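Local structure of ComZ (Thermus thermophilus, 6QVI) at residues A[158-163]-A[210-215]. The protein is a competence-associated pilin that probably acts as a DNA receptor at the pilus tip during natural transformation. Sequence-based numbering, arbitrary orientation.
Sequences GGVYVV and ASLRVQ
Tyr161 and Arg213 sit directly across from each other on one face of two parallel strands, 160-162 and 212-214, and their side chains cross obliquely. The tyrosine CG is anti to its backbone N (chi1 -176°), whereas the arginine CG is anti to its carbonyl carbon, so the two chains diverge: the ring carbon CD2 of Tyr161 comes obliquely to within 4.0 Å of Arg213 CB, the first carbon of the arginine chain. Beyond that the arginine bends at chi3 and leads its guanidinium, turned 44° from the ring plane, to Asp269, which forms a salt bridge with NH1. The ring itself stacks with Phe140 of strand 139-141, the neighbour on the other edge of 160-162. Further along, Gln215 lies alongside, its extended chain bringing OE1 4.0 Å from Tyr161 OH, too far for a hydrogen bond, with the amide almost perpendicular to the ring.

Parallel, in-register pairing of short strands from successive passes of the chain is characteristic of a beta-solenoid, consistent with ComZ's solenoid domain; 49 residues separate the two strands. On the opposite face Val160 and Leu212 point the same way side by side, CG2 of the valine 3.4 Å from CD1 of the leucine. Next to them is the one identical pair, CG2 of Val214 approaching CB of Val162 at 4.0 Å. Val173 and Ile174 of strand 172-176 touch Val162 and Leu212 respectively.

Main-chain bonds fix the register: Val160 N to Ser211 O, a weak one from Arg213 N to Val160 O, Val162 N to Arg213 O (2.8 Å, nearly along the C=O axis), and Gln215 N to Val162 O at 3.1 Å.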
ATOM      1  N   GLY A 158       3.884   9.616   7.557  1.00 68.46           N
ATOM      2  CA  GLY A 158       3.726   8.799   6.372  1.00 73.78           C
ATOM      3  C   GLY A 158       3.257   9.620   5.184  1.00 71.36           C
ATOM      4  O   GLY A 158       3.077  10.840   5.289  1.00 60.98           O
ATOM      5  N   GLY A 159       3.050   8.991   4.028  1.00 70.37           N
ATOM      6  CA  GLY A 159       2.673   9.756   2.865  1.00 69.47           C
ATOM      7  C   GLY A 159       1.221  10.136   2.899  1.00 61.84           C
ATOM      8  O   GLY A 159       0.440   9.594   3.686  1.00 73.82           O
ATOM      9  N   VAL A 160       0.856  11.068   2.042  1.00 50.98           N
ATOM     10  CA  VAL A 160      -0.521  11.430   1.842  1.00 61.40           C
ATOM     11  C   VAL A 160      -0.725  11.562   0.346  1.00 58.94           C
ATOM     12  O   VAL A 160      -0.095  12.347  -0.276  1.00 64.79           O
ATOM     13  CB  VAL A 160      -1.016  12.683   2.580  1.00 58.70           C
ATOM     14  CG1 VAL A 160      -0.100  13.148   3.662  1.00 71.83           C
ATOM     15  CG2 VAL A 160      -1.328  13.795   1.637  1.00 56.69           C
ATOM     16  N   TYR A 161      -1.598  10.752  -0.221  1.00 56.11           N
ATOM     17  CA  TYR A 161      -1.901  10.754  -1.632  1.00 55.89           C
ATOM     18  C   TYR A 161      -3.287  11.293  -1.776  1.00 58.24           C
ATOM     19  O   TYR A 161      -4.152  10.906  -1.065  1.00 51.29           O
ATOM     20  CB  TYR A 161      -1.860   9.315  -2.134  1.00 43.91           C
ATOM     21  CG  TYR A 161      -2.067   9.072  -3.617  1.00 64.36           C
ATOM     22  CD1 TYR A 161      -3.231   9.394  -4.233  1.00 63.63           C
ATOM     23  CD2 TYR A 161      -1.110   8.451  -4.372  1.00 60.13           C
ATOM     24  CE1 TYR A 161      -3.422   9.155  -5.562  1.00 71.31           C
ATOM     25  CE2 TYR A 161      -1.300   8.200  -5.698  1.00 53.99           C
ATOM     26  CZ  TYR A 161      -2.459   8.560  -6.282  1.00 63.33           C
ATOM     27  OH  TYR A 161      -2.666   8.322  -7.593  1.00 53.59           O
ATOM     28  N   VAL A 162      -3.496  12.224  -2.672  1.00 51.29           N
ATOM     29  CA  VAL A 162      -4.806  12.756  -2.869  1.00 58.96           C
ATOM     30  C   VAL A 162      -5.096  12.641  -4.334  1.00 63.42           C
ATOM     31  O   VAL A 162      -4.248  12.929  -5.121  1.00 75.01           O
ATOM     32  CB  VAL A 162      -4.827  14.220  -2.497  1.00 59.58           C
ATOM     33  CG1 VAL A 162      -6.176  14.805  -2.774  1.00 45.65           C
ATOM     34  CG2 VAL A 162      -4.490  14.386  -1.049  1.00 46.11           C
ATOM     35  N   VAL A 163      -6.280  12.207  -4.724  1.00 57.62           N
ATOM     36  CA  VAL A 163      -6.536  12.122  -6.144  1.00 63.96           C
ATOM     37  C   VAL A 163      -7.043  13.411  -6.753  1.00 68.68           C
ATOM     38  O   VAL A 163      -6.557  13.810  -7.770  1.00 70.61           O
ATOM     39  CB  VAL A 163      -7.281  10.849  -6.594  1.00 49.24           C
ATOM     40  CG1 VAL A 163      -7.396   9.848  -5.499  1.00 47.22           C
ATOM     41  CG2 VAL A 163      -8.600  11.120  -7.242  1.00 62.94           C
ATOM     42  N   ALA A 210       7.715   8.220   2.877  1.00 87.96           N
ATOM     43  CA  ALA A 210       6.646   9.200   2.733  1.00 88.13           C
ATOM     44  C   ALA A 210       6.806  10.027   1.468  1.00 85.76           C
ATOM     45  O   ALA A 210       7.905  10.254   0.985  1.00 85.55           O
ATOM     46  CB  ALA A 210       6.612  10.150   3.921  1.00 84.45           C
ATOM     47  N   SER A 211       5.685  10.534   0.968  1.00 89.66           N
ATOM     48  CA  SER A 211       5.687  11.413  -0.196  1.00 88.24           C
ATOM     49  C   SER A 211       4.339  12.099  -0.224  1.00 79.94           C
ATOM     50  O   SER A 211       3.371  11.613   0.366  1.00 81.07           O
ATOM     51  CB  SER A 211       5.959  10.677  -1.519  1.00 97.67           C
ATOM     52  OG  SER A 211       5.267   9.446  -1.574  1.00105.71           O
ATOM     53  N   LEU A 212       4.278  13.219  -0.927  1.00 64.97           N
ATOM     54  CA  LEU A 212       3.022  13.916  -1.163  1.00 63.60           C
ATOM     55  C   LEU A 212       2.693  13.852  -2.642  1.00 62.82           C
ATOM     56  O   LEU A 212       3.363  14.488  -3.450  1.00 69.81           O
ATOM     57  CB  LEU A 212       3.121  15.367  -0.693  1.00 65.55           C
ATOM     58  CG  LEU A 212       1.916  16.299  -0.801  1.00 60.90           C
ATOM     59  CD1 LEU A 212       0.687  15.553  -0.519  1.00 50.11           C
ATOM     60  CD2 LEU A 212       2.044  17.504   0.125  1.00 55.91           C
ATOM     61  N   ARG A 213       1.638  13.135  -2.994  1.00 53.54           N
ATOM     62  CA  ARG A 213       1.222  13.029  -4.378  1.00 59.33           C
ATOM     63  C   ARG A 213      -0.206  13.535  -4.507  1.00 56.84           C
ATOM     64  O   ARG A 213      -1.094  13.130  -3.743  1.00 66.07           O
ATOM     65  CB  ARG A 213       1.317  11.591  -4.903  1.00 67.18           C
ATOM     66  CG  ARG A 213       2.734  11.017  -4.960  1.00 77.00           C
ATOM     67  CD  ARG A 213       2.821   9.731  -5.796  1.00 74.05           C
ATOM     68  NE  ARG A 213       3.539   8.685  -5.075  1.00 77.37           N
ATOM     69  CZ  ARG A 213       4.648   8.096  -5.502  1.00 96.03           C
ATOM     70  NH1 ARG A 213       5.184   8.457  -6.658  1.00104.20           N
ATOM     71  NH2 ARG A 213       5.224   7.145  -4.774  1.00102.77           N
ATOM     72  N   VAL A 214      -0.435  14.334  -5.515  1.00 55.99           N
ATOM     73  CA  VAL A 214      -1.734  14.827  -5.780  1.00 52.83           C
ATOM     74  C   VAL A 214      -1.916  14.704  -7.246  1.00 51.38           C
ATOM     75  O   VAL A 214      -1.343  15.435  -7.981  1.00 51.88           O
ATOM     76  CB  VAL A 214      -1.846  16.280  -5.425  1.00 54.45           C
ATOM     77  CG1 VAL A 214      -3.084  16.850  -6.041  1.00 55.12           C
ATOM     78  CG2 VAL A 214      -1.874  16.443  -3.940  1.00 49.13           C
ATOM     79  N   GLN A 215      -2.728  13.771  -7.672  1.00 50.66           N
ATOM     80  CA  GLN A 215      -2.930  13.577  -9.072  1.00 54.48           C
ATOM     81  C   GLN A 215      -3.640  14.676  -9.796  1.00 64.80           C
ATOM     82  O   GLN A 215      -3.278  14.985 -10.894  1.00 76.69           O
ATOM     83  CB  GLN A 215      -3.642  12.283  -9.331  1.00 59.05           C
ATOM     84  CG  GLN A 215      -4.210  12.243 -10.717  1.00 61.90           C
ATOM     85  CD  GLN A 215      -4.837  10.929 -11.048  1.00 72.12           C
ATOM     86  OE1 GLN A 215      -5.159  10.156 -10.177  1.00 72.25           O
ATOM     87  NE2 GLN A 215      -5.016  10.671 -12.318  1.00 81.08           N
TER